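Local coordinates for protein Afp3 (Serratia entomophila, PDB 6RBN) that probably builds, with related sheath subunits, the contractile helical sheath around the inner tube of the anti-feeding prophage injection system, at residues Phe32-Thr37 and Pro109-Ala114; Ile58-Asn63 and Cys126-Leu131; Gly395-Asn400 and Glu404-Arg409. All coordinates share one frame; numbering follows the deposited sequence.

Interaction 1 (Phe32-Thr37 and Pro109-Ala114); sequences FVARFT and PTASVA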
# COMPACT_ATOMS: atom_id res chain seq x y z
N PHE D 32 -65.01 -13.38 28.02
CA PHE D 32 -66.12 -12.98 28.88
C PHE D 32 -67.30 -13.92 28.66
O PHE D 32 -67.89 -13.94 27.58
CB PHE D 32 -66.51 -11.54 28.61
CG PHE D 32 -65.42 -10.56 28.91
CD1 PHE D 32 -65.08 -10.26 30.21
CD2 PHE D 32 -64.75 -9.93 27.89
CE1 PHE D 32 -64.09 -9.37 30.49
CE2 PHE D 32 -63.75 -9.03 28.17
CZ PHE D 32 -63.42 -8.75 29.47
N VAL D 33 -67.65 -14.68 29.69
CA VAL D 33 -68.80 -15.57 29.67
C VAL D 33 -69.93 -14.83 30.38
O VAL D 33 -69.95 -14.72 31.61
CB VAL D 33 -68.50 -16.91 30.33
CG1 VAL D 33 -69.74 -17.79 30.34
CG2 VAL D 33 -67.37 -17.61 29.61
N ALA D 34 -70.88 -14.30 29.61
CA ALA D 34 -71.99 -13.56 30.17
C ALA D 34 -73.21 -13.75 29.26
O ALA D 34 -73.18 -14.54 28.32
CB ALA D 34 -71.63 -12.08 30.35
N ARG D 35 -74.28 -13.01 29.56
CA ARG D 35 -75.54 -13.14 28.83
C ARG D 35 -75.56 -12.17 27.65
O ARG D 35 -76.25 -11.16 27.64
CB ARG D 35 -76.72 -12.91 29.76
CG ARG D 35 -76.90 -13.95 30.84
CD ARG D 35 -78.14 -13.65 31.66
NE ARG D 35 -78.40 -14.68 32.67
CZ ARG D 35 -77.95 -14.63 33.92
NH1 ARG D 35 -77.22 -13.60 34.32
NH2 ARG D 35 -78.24 -15.61 34.77
N PHE D 36 -74.77 -12.51 26.64
CA PHE D 36 -74.73 -11.72 25.42
C PHE D 36 -75.82 -12.20 24.47
O PHE D 36 -76.00 -13.41 24.28
CB PHE D 36 -73.36 -11.82 24.74
CG PHE D 36 -72.25 -11.27 25.57
CD1 PHE D 36 -72.08 -9.90 25.71
CD2 PHE D 36 -71.36 -12.12 26.21
CE1 PHE D 36 -71.05 -9.39 26.48
CE2 PHE D 36 -70.33 -11.61 26.97
CZ PHE D 36 -70.18 -10.25 27.11
N THR D 37 -76.53 -11.26 23.87
CA THR D 37 -77.64 -11.59 22.98
C THR D 37 -77.22 -11.35 21.54
O THR D 37 -77.01 -10.18 21.16
CB THR D 37 -78.88 -10.78 23.32
OG1 THR D 37 -78.60 -9.39 23.13
CG2 THR D 37 -79.29 -11.01 24.76
N PRO D 109 -80.32 -5.78 31.59
CA PRO D 109 -79.19 -6.41 30.88
C PRO D 109 -77.90 -5.65 31.15
O PRO D 109 -77.82 -4.43 30.93
CB PRO D 109 -79.60 -6.32 29.41
CG PRO D 109 -81.08 -6.12 29.44
CD PRO D 109 -81.33 -5.30 30.65
N THR D 110 -76.88 -6.37 31.61
CA THR D 110 -75.62 -5.77 32.03
C THR D 110 -74.42 -6.32 31.28
O THR D 110 -73.28 -5.94 31.60
CB THR D 110 -75.41 -5.98 33.54
OG1 THR D 110 -75.41 -7.38 33.83
CG2 THR D 110 -76.51 -5.30 34.35
N ALA D 111 -74.62 -7.20 30.31
CA ALA D 111 -73.49 -7.77 29.58
C ALA D 111 -72.91 -6.79 28.58
O ALA D 111 -71.69 -6.79 28.35
CB ALA D 111 -73.90 -9.06 28.88
N SER D 112 -73.74 -5.95 27.97
CA SER D 112 -73.24 -4.94 27.05
C SER D 112 -72.63 -3.75 27.78
O SER D 112 -71.78 -3.06 27.22
CB SER D 112 -74.36 -4.45 26.13
OG SER D 112 -73.90 -3.43 25.28
N VAL D 113 -73.06 -3.49 29.02
CA VAL D 113 -72.46 -2.42 29.81
C VAL D 113 -71.07 -2.83 30.28
O VAL D 113 -70.16 -2.00 30.35
CB VAL D 113 -73.40 -2.07 30.98
CG1 VAL D 113 -72.82 -0.97 31.86
CG2 VAL D 113 -74.76 -1.65 30.46
N ALA D 114 -70.88 -4.11 30.58
CA ALA D 114 -69.60 -4.58 31.10
C ALA D 114 -68.50 -4.56 30.04
O ALA D 114 -67.32 -4.44 30.38
CB ALA D 114 -69.75 -5.99 31.68

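Interaction 2 (Ile58-Asn63 and Cys126-Leu131); sequences ILFDSN and CYLYPL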
# COMPACT_ATOMS: atom_id res chain seq x y z
N ILE D 58 -72.17 -4.66 15.76
CA ILE D 58 -72.65 -5.26 14.52
C ILE D 58 -73.06 -6.71 14.75
O ILE D 58 -74.10 -7.16 14.26
CB ILE D 58 -71.58 -5.13 13.43
CG1 ILE D 58 -71.32 -3.66 13.13
CG2 ILE D 58 -71.99 -5.85 12.16
CD1 ILE D 58 -70.12 -3.43 12.26
N LEU D 59 -72.27 -7.45 15.53
CA LEU D 59 -72.54 -8.87 15.72
C LEU D 59 -73.58 -9.10 16.81
O LEU D 59 -74.46 -9.96 16.67
CB LEU D 59 -71.25 -9.61 16.06
CG LEU D 59 -70.21 -9.62 14.94
CD1 LEU D 59 -68.92 -10.26 15.42
CD2 LEU D 59 -70.75 -10.35 13.73
N PHE D 60 -73.50 -8.35 17.90
CA PHE D 60 -74.37 -8.54 19.05
C PHE D 60 -75.31 -7.35 19.21
O PHE D 60 -75.02 -6.24 18.77
CB PHE D 60 -73.55 -8.72 20.33
CG PHE D 60 -72.78 -10.01 20.37
CD1 PHE D 60 -73.38 -11.17 20.83
CD2 PHE D 60 -71.47 -10.05 19.94
CE1 PHE D 60 -72.67 -12.35 20.87
CE2 PHE D 60 -70.76 -11.23 19.97
CZ PHE D 60 -71.36 -12.38 20.44
N ASP D 61 -76.44 -7.61 19.86
CA ASP D 61 -77.37 -6.54 20.19
C ASP D 61 -76.81 -5.75 21.36
O ASP D 61 -76.57 -6.30 22.44
CB ASP D 61 -78.74 -7.12 20.55
CG ASP D 61 -79.84 -6.08 20.56
OD1 ASP D 61 -79.57 -4.89 20.28
OD2 ASP D 61 -81.00 -6.45 20.85
N SER D 62 -76.57 -4.45 21.14
CA SER D 62 -75.93 -3.63 22.15
C SER D 62 -76.90 -2.74 22.92
O SER D 62 -76.48 -2.07 23.86
CB SER D 62 -74.85 -2.75 21.50
OG SER D 62 -75.43 -1.81 20.61
N ASN D 63 -78.18 -2.72 22.55
CA ASN D 63 -79.16 -1.92 23.30
C ASN D 63 -79.85 -2.78 24.35
O ASN D 63 -79.63 -2.59 25.55
CB ASN D 63 -80.17 -1.30 22.33
CG ASN D 63 -79.51 -0.35 21.35
OD1 ASN D 63 -79.51 -0.60 20.14
ND2 ASN D 63 -78.94 0.73 21.86
N CYS D 126 -60.56 -9.67 22.84
CA CYS D 126 -61.82 -9.81 23.58
C CYS D 126 -62.77 -10.90 23.07
O CYS D 126 -63.79 -10.59 22.45
CB CYS D 126 -62.54 -8.46 23.59
SG CYS D 126 -63.97 -8.35 24.70
N TYR D 127 -62.41 -12.17 23.24
CA TYR D 127 -63.30 -13.26 22.88
C TYR D 127 -64.53 -13.29 23.78
O TYR D 127 -64.45 -12.97 24.97
CB TYR D 127 -62.56 -14.60 22.94
CG TYR D 127 -61.54 -14.76 21.85
CD1 TYR D 127 -61.90 -15.23 20.59
CD2 TYR D 127 -60.22 -14.40 22.05
CE1 TYR D 127 -60.98 -15.36 19.59
CE2 TYR D 127 -59.29 -14.53 21.06
CZ TYR D 127 -59.67 -15.01 19.82
OH TYR D 127 -58.74 -15.14 18.83
N LEU D 128 -65.67 -13.65 23.20
CA LEU D 128 -66.93 -13.72 23.93
C LEU D 128 -67.56 -15.10 23.76
O LEU D 128 -67.45 -15.71 22.69
CB LEU D 128 -67.94 -12.68 23.45
CG LEU D 128 -67.63 -11.20 23.59
CD1 LEU D 128 -68.83 -10.40 23.12
CD2 LEU D 128 -67.26 -10.84 25.01
N TYR D 129 -68.21 -15.58 24.81
CA TYR D 129 -68.99 -16.81 24.76
C TYR D 129 -70.38 -16.55 25.31
O TYR D 129 -70.56 -16.51 26.54
CB TYR D 129 -68.31 -17.92 25.54
CG TYR D 129 -69.05 -19.24 25.51
CD1 TYR D 129 -69.07 -20.01 24.36
CD2 TYR D 129 -69.73 -19.71 26.62
CE1 TYR D 129 -69.74 -21.21 24.31
CE2 TYR D 129 -70.40 -20.91 26.59
CZ TYR D 129 -70.41 -21.65 25.43
OH TYR D 129 -71.08 -22.84 25.39
N PRO D 130 -71.39 -16.35 24.46
CA PRO D 130 -72.75 -16.12 24.97
C PRO D 130 -73.38 -17.36 25.58
O PRO D 130 -73.59 -18.38 24.91
CB PRO D 130 -73.51 -15.65 23.73
CG PRO D 130 -72.76 -16.22 22.59
CD PRO D 130 -71.32 -16.24 23.00
N LEU D 131 -73.68 -17.29 26.88
CA LEU D 131 -74.22 -18.41 27.64
C LEU D 131 -75.42 -17.88 28.41
O LEU D 131 -75.26 -17.10 29.36
CB LEU D 131 -73.14 -18.99 28.56
CG LEU D 131 -73.25 -20.30 29.33
CD1 LEU D 131 -73.91 -20.11 30.67
CD2 LEU D 131 -74.02 -21.32 28.51

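Interaction 3 (Gly395-Asn400 and Glu404-Arg409); sequences GALAGN and EAYFVR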
# COMPACT_ATOMS: atom_id res chain seq x y z
N GLY D 395 -35.85 -5.33 32.13
CA GLY D 395 -36.21 -5.21 33.52
C GLY D 395 -37.11 -6.28 34.09
O GLY D 395 -37.56 -6.14 35.23
N ALA D 396 -37.40 -7.34 33.33
CA ALA D 396 -38.35 -8.34 33.80
C ALA D 396 -37.75 -9.24 34.87
O ALA D 396 -38.41 -9.55 35.87
CB ALA D 396 -38.84 -9.19 32.64
N LEU D 397 -36.50 -9.67 34.69
CA LEU D 397 -35.89 -10.63 35.58
C LEU D 397 -35.03 -9.94 36.62
O LEU D 397 -34.41 -8.90 36.35
CB LEU D 397 -35.05 -11.63 34.78
CG LEU D 397 -35.87 -12.46 33.79
CD1 LEU D 397 -34.97 -13.34 32.96
CD2 LEU D 397 -36.91 -13.28 34.52
N ALA D 398 -34.99 -10.52 37.81
CA ALA D 398 -34.28 -9.93 38.95
C ALA D 398 -32.86 -10.46 38.97
O ALA D 398 -32.53 -11.44 39.64
CB ALA D 398 -35.00 -10.23 40.25
N GLY D 399 -31.99 -9.80 38.21
CA GLY D 399 -30.59 -10.15 38.18
C GLY D 399 -29.73 -8.92 38.00
O GLY D 399 -30.22 -7.82 37.75
N ASN D 400 -28.43 -9.14 38.15
CA ASN D 400 -27.44 -8.09 37.97
C ASN D 400 -26.31 -8.50 37.06
O ASN D 400 -25.44 -7.67 36.77
CB ASN D 400 -26.87 -7.67 39.34
CG ASN D 400 -26.45 -6.22 39.39
OD1 ASN D 400 -26.23 -5.67 40.47
ND2 ASN D 400 -26.34 -5.58 38.23
N GLU D 404 -27.21 -14.54 36.95
CA GLU D 404 -28.04 -14.61 38.14
C GLU D 404 -29.52 -14.49 37.81
O GLU D 404 -30.36 -14.68 38.70
CB GLU D 404 -27.65 -13.50 39.11
CG GLU D 404 -26.27 -13.67 39.70
CD GLU D 404 -25.88 -12.53 40.62
OE1 GLU D 404 -26.63 -11.53 40.67
OE2 GLU D 404 -24.84 -12.63 41.29
N ALA D 405 -29.86 -14.16 36.57
CA ALA D 405 -31.26 -14.01 36.19
C ALA D 405 -31.85 -15.32 35.70
O ALA D 405 -32.98 -15.67 36.06
CB ALA D 405 -31.40 -12.93 35.13
N TYR D 406 -31.13 -16.06 34.86
CA TYR D 406 -31.71 -17.22 34.20
C TYR D 406 -30.62 -18.23 33.87
O TYR D 406 -29.43 -17.97 34.04
CB TYR D 406 -32.47 -16.80 32.93
CG TYR D 406 -31.62 -16.16 31.86
CD1 TYR D 406 -31.37 -14.79 31.86
CD2 TYR D 406 -31.09 -16.92 30.82
CE1 TYR D 406 -30.60 -14.21 30.89
CE2 TYR D 406 -30.31 -16.34 29.85
CZ TYR D 406 -30.07 -14.98 29.88
OH TYR D 406 -29.31 -14.41 28.90
N PHE D 407 -31.06 -19.40 33.40
CA PHE D 407 -30.18 -20.42 32.85
C PHE D 407 -31.00 -21.31 31.93
O PHE D 407 -32.20 -21.52 32.16
CB PHE D 407 -29.49 -21.26 33.93
CG PHE D 407 -30.43 -22.10 34.76
CD1 PHE D 407 -31.04 -21.58 35.88
CD2 PHE D 407 -30.65 -23.44 34.46
CE1 PHE D 407 -31.88 -22.34 36.65
CE2 PHE D 407 -31.50 -24.21 35.22
CZ PHE D 407 -32.11 -23.66 36.32
N VAL D 408 -30.36 -21.83 30.89
CA VAL D 408 -30.96 -22.83 30.00
C VAL D 408 -30.00 -24.01 29.92
O VAL D 408 -28.80 -23.82 29.68
CB VAL D 408 -31.23 -22.27 28.59
CG1 VAL D 408 -31.93 -23.31 27.73
CG2 VAL D 408 -32.05 -21.00 28.64
N ARG D 409 -30.51 -25.22 30.13
CA ARG D 409 -29.69 -26.42 30.13
C ARG D 409 -30.32 -27.49 29.25
O ARG D 409 -31.51 -27.78 29.37
CB ARG D 409 -29.53 -26.97 31.55
CG ARG D 409 -28.74 -26.07 32.47
CD ARG D 409 -28.72 -26.61 33.88
NE ARG D 409 -28.06 -25.68 34.78
CZ ARG D 409 -27.99 -25.83 36.10
NH1 ARG D 409 -28.56 -26.89 36.67
NH2 ARG D 409 -27.37 -24.93 36.84

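Interaction 1 (Phe32-Thr37 and Pro109-Ala114)
Ala111 sets its methyl over one face of the Phe36 ring. This is a CH-pi contact. Ala111 CB lies 4.1 Å from the centroid of the Phe36 ring, 27° off the ring normal. The methyl sits toward one side of the ring, and Phe36 CE1 is 3.7 Å from Ala111 CB. Ala111 O lies beyond the rim, 3.3 Å from Phe36 CE1. Phe36 CG stands beside its own backbone N (chi1 -63°), and this torsion carries the far end of the ring toward residues 109-114.

Two further groups close around the methyl. Ala34 CB is 4.1 Å from Ala111 CB, and Arg35 O is 3.4 Å from Ala111 CB. Ala111 thus fits into a notch made by three successive residues. The chain bends there, because Arg35 is the centre of an inverse gamma turn. The turn is closed by a weak bond from Phe36 N to Ala34 O. Phe36 and Ala34 are buried, and Phe36 also packs on Leu128 and Pro130.

The Arg35 side is looser. Its side chain leaves the notch and is partly exposed. Its charged end is held by other parts of the chain, with a salt bridge from NH1 to Asp160 and a cation-pi contact with Tyr165. Ser112, also partly exposed, adds little to the contact and bonds through OG to Ser62 O.

The notch forms where strand 31-34 gives way to the turn. That strand runs parallel to strand 127-130 and is outermost, within this chain, in a three-stranded mixed sheet. Ala111, near the beginning of helix 111-120, packs against this turn, a helix-on-sheet contact in the alpha/beta part of the sheath protein.

Interaction 2 (Ile58-Asn63 and Cys126-Leu131)
Phe60 turns its ring toward Leu128 and Pro130, two side chains on the same side of strand 127-130. Phe60 CE2 is 3.8 Å from Leu128 CD1, the closest approach of the two segments. This methyl meets the ring obliquely, and the two side chains slide past each other in opposite directions. Pro130 comes from another side. Its CG lies near the ring plane, at the edge, 4.2 Å from Phe60 CE1.

Both Phe60 and Leu128 keep CG beside the backbone N (chi1 -68° and -62°), and these torsions bring CE2 of Phe60 alongside CD1 of Leu128. The strand alternates, so Tyr129, between the two partners, points away.

The next shell surrounds the ring further. Phe60 is the first residue to leave helical geometry after helix 53-59. Its ring meets Tyr56 of that helix with the planes at about 20°, and it also touches Leu43. Leu128 is backed by Phe32 of the neighbouring strand and by Leu115 of helix 111-120.

All three touching residues are buried, and their contact is wholly apolar. It probably rests on shape and exclusion of water, while the backbone bond of Asp61 with Thr37 adds polar hold beside it.

Interaction 3 (Gly395-Asn400 and Glu404-Arg409)
Gly399 N bonds weakly to Leu397 O, 3.2 Å away, closing an inverse gamma turn centred on Ala398; Leu397 and Gly399 both touch Ala405. The turn shapes the loop around this small residue. Leu397 CB lies 3.9 Å from Ala405 CB, and Gly399 CA is 4.2 Å from Ala405 CB. Glycine leaves room for the methyl, and the CA atoms of Gly399 and Ala405 come within 4.4 Å.

Leu397 also reaches Tyr406. Its CG stands beside the backbone N (chi1 -62°), and Leu397 CD1 comes 4.0 Å from Tyr406 CD1. The methyl meets the ring obliquely, and the two side chains cross at about a right angle. Tyr406 also packs on Leu388 and Tyr389 of helix 374-392, while Leu397 packs on Met432 of strand 425-432.

The Glu404 end is more open. Its chain is extended and exposed, and Glu404 OE1 stays 3.9 Å from Asn400 N. Asn400 also packs on Asn100 of an Afp1 chain.

Apolar groups therefore join the loop after helix 374-392 to the beginning of the 404-409 segment. At the exposed end the carboxylate lies near the Asn400 backbone N, where it could give at most a mild electrostatic pull.

How the interactions relate
Interactions 1 and 2 are neighbours, with centres about 7 Å apart. Both reach the sheet that holds strands 31-34 and 127-130, and their segments alternate along the chain. Probable backbone hydrogen bonds link them, with Thr37 O 2.9 Å from Asp61 N and Phe32 N 3.1 Å from Tyr127 O. Interaction 2 is fully buried, while interaction 1 is buried only in part and has a charged arginine at its margin. Interaction 3 lies on the opposite side of the chain's centre, about 42 Å from either centre, in the phage tail sheath C-terminal domain. It joins residues close in sequence rather than distant elements, and it ends at an exposed carboxylate.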